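Local coordinates for protein C alpha-dehydrogenase (Sphingobium sp. SYK-6, PDB 4YAC) that binds NADH and probably oxidises the alpha carbon of lignin-derived beta-aryl ethers, as a short-chain dehydrogenase/reductase, at residues Asn121-Met124 with Thr125-Arg129; Gly49-Gln53 with Lys54-Val58. One frame throughout, in Å; residues are numbered along the deposited sequence.

Interaction 1 of 2, residues Asn121-Met124 with Thr125-Arg129; sequences NGVM and TVMPR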
ATOM      1  N   ASN A 121     -13.921  -5.908   0.206  1.00 22.79           N
ATOM      2  CA  ASN A 121     -15.242  -6.512   0.324  1.00 23.53           C
ATOM      3  C   ASN A 121     -16.000  -6.495  -1.003  1.00 24.57           C
ATOM      4  O   ASN A 121     -16.642  -7.476  -1.368  1.00 23.63           O
ATOM      5  CB  ASN A 121     -16.065  -5.804   1.399  1.00 22.67           C
ATOM      6  CG  ASN A 121     -15.556  -6.075   2.806  1.00 23.84           C
ATOM      7  OD1 ASN A 121     -14.755  -6.989   3.032  1.00 28.53           O
ATOM      8  ND2 ASN A 121     -16.034  -5.284   3.766  1.00 26.73           N
ATOM      9  N   GLY A 122     -15.919  -5.385  -1.727  1.00 22.25           N
ATOM     10  CA  GLY A 122     -16.571  -5.297  -3.023  1.00 23.04           C
ATOM     11  C   GLY A 122     -15.937  -6.236  -4.027  1.00 27.92           C
ATOM     12  O   GLY A 122     -16.631  -6.974  -4.732  1.00 25.97           O
ATOM     13  N   VAL A 123     -14.609  -6.209  -4.090  1.00 24.20           N
ATOM     14  CA  VAL A 123     -13.869  -7.058  -5.021  1.00 27.08           C
ATOM     15  C   VAL A 123     -14.182  -8.536  -4.770  1.00 26.50           C
ATOM     16  O   VAL A 123     -14.439  -9.287  -5.703  1.00 26.62           O
ATOM     17  CB  VAL A 123     -12.340  -6.788  -4.916  1.00 25.67           C
ATOM     18  CG1 VAL A 123     -11.534  -7.897  -5.571  1.00 28.23           C
ATOM     19  CG2 VAL A 123     -12.007  -5.451  -5.552  1.00 25.50           C
ATOM     20  N   MET A 124     -14.192  -8.955  -3.512  1.00 25.65           N
ATOM     21  CA  MET A 124     -14.405 -10.365  -3.206  1.00 24.51           C
ATOM     22  C   MET A 124     -15.867 -10.777  -3.332  1.00 24.31           C
ATOM     23  O   MET A 124     -16.164 -11.958  -3.456  1.00 27.60           O
ATOM     24  CB  MET A 124     -13.897 -10.686  -1.800  1.00 25.24           C
ATOM     25  CG  MET A 124     -12.397 -10.480  -1.622  1.00 30.73           C
ATOM     26  SD  MET A 124     -11.385 -11.225  -2.916  1.00 27.51           S
ATOM     27  CE  MET A 124     -11.951 -12.921  -2.861  1.00 31.90           C
ATOM     28  N   THR A 125     -16.779  -9.808  -3.302  1.00 26.39           N
ATOM     29  CA  THR A 125     -18.200 -10.120  -3.451  1.00 24.03           C
ATOM     30  C   THR A 125     -18.559 -10.258  -4.926  1.00 28.06           C
ATOM     31  O   THR A 125     -19.313 -11.156  -5.306  1.00 30.74           O
ATOM     32  CB  THR A 125     -19.103  -9.043  -2.802  1.00 27.37           C
ATOM     33  OG1 THR A 125     -18.847  -8.987  -1.394  1.00 28.41           O
ATOM     34  CG2 THR A 125     -20.581  -9.364  -3.009  1.00 29.20           C
ATOM     35  N   VAL A 126     -18.000  -9.376  -5.753  1.00 25.95           N
ATOM     36  CA  VAL A 126     -18.404  -9.274  -7.158  1.00 26.88           C
ATOM     37  C   VAL A 126     -17.507 -10.049  -8.125  1.00 29.68           C
ATOM     38  O   VAL A 126     -18.000 -10.695  -9.046  1.00 28.52           O
ATOM     39  CB  VAL A 126     -18.441  -7.788  -7.594  1.00 25.58           C
ATOM     40  CG1 VAL A 126     -18.652  -7.644  -9.102  1.00 31.90           C
ATOM     41  CG2 VAL A 126     -19.529  -7.045  -6.833  1.00 24.17           C
ATOM     42  N   MET A 127     -16.195  -9.981  -7.935  1.00 28.18           N
ATOM     43  CA  MET A 127     -15.270 -10.537  -8.918  1.00 30.04           C
ATOM     44  C   MET A 127     -15.437 -12.055  -9.108  1.00 31.75           C
ATOM     45  O   MET A 127     -15.373 -12.544 -10.239  1.00 35.18           O
ATOM     46  CB  MET A 127     -13.832 -10.178  -8.519  1.00 30.49           C
ATOM     47  CG  MET A 127     -12.737 -10.862  -9.303  1.00 32.75           C
ATOM     48  SD  MET A 127     -12.089 -12.284  -8.409  1.00 37.06           S
ATOM     49  CE  MET A 127     -11.385 -11.526  -6.938  1.00 33.35           C
ATOM     50  N   PRO A 128     -15.676 -12.808  -8.020  1.00 31.03           N
ATOM     51  CA  PRO A 128     -15.950 -14.239  -8.223  1.00 33.82           C
ATOM     52  C   PRO A 128     -17.236 -14.520  -9.011  1.00 34.77           C
ATOM     53  O   PRO A 128     -17.326 -15.546  -9.687  1.00 33.74           O
ATOM     54  CB  PRO A 128     -16.059 -14.779  -6.796  1.00 31.81           C
ATOM     55  CG  PRO A 128     -15.214 -13.852  -5.989  1.00 28.12           C
ATOM     56  CD  PRO A 128     -15.440 -12.499  -6.597  1.00 28.22           C
ATOM     57  N   ARG A 129     -18.216 -13.626  -8.923  1.00 31.46           N
ATOM     58  CA  ARG A 129     -19.442 -13.766  -9.699  1.00 31.06           C
ATOM     59  C   ARG A 129     -19.166 -13.496 -11.175  1.00 35.29           C
ATOM     60  O   ARG A 129     -19.707 -14.171 -12.051  1.00 36.44           O
ATOM     61  CB  ARG A 129     -20.524 -12.819  -9.181  1.00 36.15           C
ATOM     62  CG  ARG A 129     -20.824 -12.967  -7.699  1.00 32.50           C
ATOM     63  CD  ARG A 129     -21.994 -12.087  -7.293  1.00 37.28           C
ATOM     64  NE  ARG A 129     -22.216 -12.083  -5.849  1.00 39.06           N
ATOM     65  CZ  ARG A 129     -23.398 -11.894  -5.267  1.00 43.15           C
ATOM     66  NH1 ARG A 129     -24.491 -11.705  -5.999  1.00 38.60           N
ATOM     67  NH2 ARG A 129     -23.492 -11.903  -3.946  1.00 36.98           N
TER

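Interaction 2 of 2, residues Gly49-Gln53 with Lys54-Val58; sequences GYFSQ and KNVAV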
ATOM      1  N   GLY A  49     -32.980  12.495  -6.430  1.00 34.49           N
ATOM      2  CA  GLY A  49     -33.692  13.715  -6.765  1.00 43.53           C
ATOM      3  C   GLY A  49     -33.222  14.227  -8.114  1.00 45.20           C
ATOM      4  O   GLY A  49     -34.019  14.693  -8.939  1.00 38.21           O
ATOM      5  N   TYR A  50     -31.914  14.132  -8.335  1.00 37.12           N
ATOM      6  CA  TYR A  50     -31.307  14.495  -9.612  1.00 32.99           C
ATOM      7  C   TYR A  50     -31.711  13.514 -10.713  1.00 31.96           C
ATOM      8  O   TYR A  50     -32.238  13.910 -11.763  1.00 34.26           O
ATOM      9  CB  TYR A  50     -29.779  14.535  -9.471  1.00 32.85           C
ATOM     10  CG  TYR A  50     -29.037  14.709 -10.779  1.00 35.75           C
ATOM     11  CD1 TYR A  50     -28.801  15.971 -11.303  1.00 31.26           C
ATOM     12  CD2 TYR A  50     -28.567  13.609 -11.486  1.00 30.95           C
ATOM     13  CE1 TYR A  50     -28.126  16.135 -12.496  1.00 30.87           C
ATOM     14  CE2 TYR A  50     -27.891  13.764 -12.677  1.00 31.19           C
ATOM     15  CZ  TYR A  50     -27.672  15.029 -13.177  1.00 30.00           C
ATOM     16  OH  TYR A  50     -26.993  15.188 -14.360  1.00 38.77           O
ATOM     17  N   PHE A  51     -31.477  12.231 -10.467  1.00 36.75           N
ATOM     18  CA  PHE A  51     -31.693  11.218 -11.494  1.00 36.23           C
ATOM     19  C   PHE A  51     -33.163  11.090 -11.879  1.00 34.94           C
ATOM     20  O   PHE A  51     -33.474  10.618 -12.968  1.00 34.61           O
ATOM     21  CB  PHE A  51     -31.157   9.862 -11.034  1.00 37.87           C
ATOM     22  CG  PHE A  51     -29.658   9.766 -11.061  1.00 31.90           C
ATOM     23  CD1 PHE A  51     -28.960   9.960 -12.241  1.00 28.00           C
ATOM     24  CD2 PHE A  51     -28.947   9.482  -9.906  1.00 30.62           C
ATOM     25  CE1 PHE A  51     -27.586   9.877 -12.273  1.00 33.72           C
ATOM     26  CE2 PHE A  51     -27.564   9.398  -9.928  1.00 35.70           C
ATOM     27  CZ  PHE A  51     -26.883   9.595 -11.113  1.00 31.88           C
ATOM     28  N   SER A  52     -34.067  11.517 -11.001  1.00 32.29           N
ATOM     29  CA  SER A  52     -35.497  11.462 -11.310  1.00 36.38           C
ATOM     30  C   SER A  52     -35.883  12.475 -12.387  1.00 42.51           C
ATOM     31  O   SER A  52     -37.020  12.479 -12.863  1.00 39.57           O
ATOM     32  CB  SER A  52     -36.339  11.716 -10.059  1.00 36.58           C
ATOM     33  OG  SER A  52     -36.307  13.086  -9.698  1.00 47.63           O
ATOM     34  N   GLN A  53     -34.938  13.342 -12.747  1.00 32.31           N
ATOM     35  CA  GLN A  53     -35.150  14.353 -13.779  1.00 33.58           C
ATOM     36  C   GLN A  53     -34.322  14.068 -15.036  1.00 33.54           C
ATOM     37  O   GLN A  53     -34.147  14.947 -15.882  1.00 34.52           O
ATOM     38  CB  GLN A  53     -34.807  15.736 -13.230  1.00 34.07           C
ATOM     39  CG  GLN A  53     -35.578  16.102 -11.973  1.00 38.17           C
ATOM     40  CD  GLN A  53     -37.077  16.131 -12.191  1.00 36.76           C
ATOM     41  OE1 GLN A  53     -37.551  16.582 -13.229  1.00 36.52           O
ATOM     42  NE2 GLN A  53     -37.833  15.644 -11.215  1.00 58.99           N
ATOM     43  N   LYS A  54     -33.829  12.835 -15.150  1.00 32.52           N
ATOM     44  CA  LYS A  54     -33.012  12.411 -16.286  1.00 32.47           C
ATOM     45  C   LYS A  54     -33.521  11.088 -16.856  1.00 32.32           C
ATOM     46  O   LYS A  54     -34.144  10.299 -16.147  1.00 34.27           O
ATOM     47  CB  LYS A  54     -31.548  12.248 -15.871  1.00 31.37           C
ATOM     48  CG  LYS A  54     -30.910  13.493 -15.268  1.00 31.50           C
ATOM     49  CD  LYS A  54     -30.789  14.602 -16.298  1.00 35.94           C
ATOM     50  CE  LYS A  54     -29.987  15.784 -15.759  1.00 35.50           C
ATOM     51  NZ  LYS A  54     -30.182  17.004 -16.590  1.00 47.28           N
ATOM     52  N   ASN A  55     -33.224  10.832 -18.124  1.00 35.41           N
ATOM     53  CA  ASN A  55     -33.619   9.574 -18.745  1.00 34.65           C
ATOM     54  C   ASN A  55     -32.608   8.471 -18.441  1.00 33.64           C
ATOM     55  O   ASN A  55     -31.795   8.093 -19.289  1.00 39.86           O
ATOM     56  CB  ASN A  55     -33.779   9.750 -20.251  1.00 37.80           C
ATOM     57  CG  ASN A  55     -34.657   8.679 -20.869  1.00 44.40           C
ATOM     58  OD1 ASN A  55     -35.759   8.409 -20.388  1.00 40.60           O
ATOM     59  ND2 ASN A  55     -34.170   8.054 -21.930  1.00 46.92           N
ATOM     60  N   VAL A  56     -32.670   7.959 -17.217  1.00 33.95           N
ATOM     61  CA  VAL A  56     -31.695   7.004 -16.730  1.00 37.29           C
ATOM     62  C   VAL A  56     -32.361   5.830 -16.039  1.00 40.92           C
ATOM     63  O   VAL A  56     -33.532   5.895 -15.659  1.00 32.82           O
ATOM     64  CB  VAL A  56     -30.725   7.666 -15.734  1.00 40.76           C
ATOM     65  CG1 VAL A  56     -29.971   8.795 -16.409  1.00 34.85           C
ATOM     66  CG2 VAL A  56     -31.489   8.180 -14.518  1.00 44.26           C
ATOM     67  N   ALA A  57     -31.589   4.760 -15.887  1.00 43.87           N
ATOM     68  CA  ALA A  57     -31.955   3.647 -15.033  1.00 27.48           C
ATOM     69  C   ALA A  57     -30.977   3.634 -13.870  1.00 26.36           C
ATOM     70  O   ALA A  57     -29.846   3.177 -14.018  1.00 34.99           O
ATOM     71  CB  ALA A  57     -31.909   2.334 -15.787  1.00 35.53           C
ATOM     72  N   VAL A  58     -31.420   4.155 -12.730  1.00 31.47           N
ATOM     73  CA  VAL A  58     -30.602   4.181 -11.525  1.00 31.84           C
ATOM     74  C   VAL A  58     -31.372   3.605 -10.343  1.00 30.85           C
ATOM     75  O   VAL A  58     -32.531   3.961 -10.108  1.00 33.71           O
ATOM     76  CB  VAL A  58     -30.133   5.614 -11.181  1.00 28.83           C
ATOM     77  CG1 VAL A  58     -29.316   5.636  -9.887  1.00 30.62           C
ATOM     78  CG2 VAL A  58     -29.315   6.190 -12.325  1.00 30.53           C
TER
HETATM   79  O   HOH W   1     -33.204  17.473 -15.843  1.00 34.41           O

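Interaction 1 of 2, residues Asn121-Met124 with Thr125-Arg129
M127 reaches back one turn of helix 105-133 to V123 and M124. Its CB sits 3.0 Å from V123 O, the acceptor of its own amide. CG stands anti to the backbone N (chi1 170°), and bends at chi2 and chi3 bring the methyl CE back to the preceding turn. CE ends 3.9 Å from V123 CG1 and 4.0 Å from M124 SD, touching a valine branch and a sulfur at once. The two methionine side chains run alongside each other and point the same way, whereas the valine meets M127 at a slant.

T125 carries the polar half of the turn. Its OG1 gives a hydrogen bond of 2.7 Å to N121 O, with the donor tilted 28° from the carbonyl plane. The T125 amide, by contrast, makes only weak bonds to N121 O and G122 O, so the hydroxyl supplies the shorter grip on N121 O. The next two amides bond more squarely: V126 N to G122 O at 2.9 Å, then M127 N to V123 O. P128 has no amide hydrogen; its ring instead places CD 3.3 Å from M124 O, where the helix kinks.

Outside the turn, N121 binds L65 O and R68 NE through its amide, and V126 packs on L88 of the central sheet. On the methionine side W108 of the second subunit lies on M124, and E101 of that subunit on M127 and P128. The chemistry is thus divided: hydroxyl and amides hold the backbone, while the methionine and proline side chains face the second subunit, chiefly through their carbon atoms.

Interaction 2 of 2, residues Gly49-Gln53 with Lys54-Val58
In the beta-alpha-beta unit 33-38, 41-51, 57-62 of the Rossmann fold, a type I beta turn from F51 to K54 follows helix 41-51 on the way to strand 57-62, one of the two outermost strands within this chain. K54 N closes the turn on F51 O at 3.1 Å; the donor stands above the carbonyl plane rather than on a lone pair.

F51 is the buried side chain of the contact. V58 CG2 lies over one face of its ring, 3.9 Å from the centroid and 14° off the normal, a CH-pi contact, while Y50 CD2 covers the opposite face towards the rim. V56 CG2 comes to F51 CD1 obliquely, at 3.8 Å. Both valines cross the phenylalanine side chain at about a right angle. With V56 CG1 anti to the carbonyl carbon (chi1 -61°), CG2 takes the crowded position between backbone N and carbonyl carbon. V58 also touches A27, and F51 touches K24, of helix 17-28.

On the more exposed side, K54 runs its aliphatic chain across the Y50 ring: CG lies over one face, and CE is 3.4 Å from Y50 OH. That hydroxyl is hydrogen-bonded to E28, and K24 makes a cation-pi contact with the ring, which fixes the tyrosine against helix 17-28. S52 OG hydrogen-bonds back to G49 O, tying S52 back to G49. A bend at chi2 (-67°) folds the lysine over the turn, and a water bridges its tip to the backbone, 3.1 Å from K54 NZ and 2.7 Å from Q53 O.

How the interactions relate
From the N terminus, interaction 2 comes first: it spans the connection from helix 41-51 to strand 57-62, in the first half of the nucleotide-binding domain. The chain then passes through helix 68-81 and strand 87-90 before helix 105-133 carries interaction 1, a turn within one helix that bridges no separate elements. The two contacts are in series and neither nest nor cross; the centres of interaction 1 and interaction 2 lie about 27 Å apart, and the nearest atoms of interactions 1 and 2 about 16 Å. Interaction 2 ties strand 57-62, outermost within this chain, to its preceding helix at the surface, while interaction 1 lies in a helix between the central sheet, helix 68-81 and the second subunit.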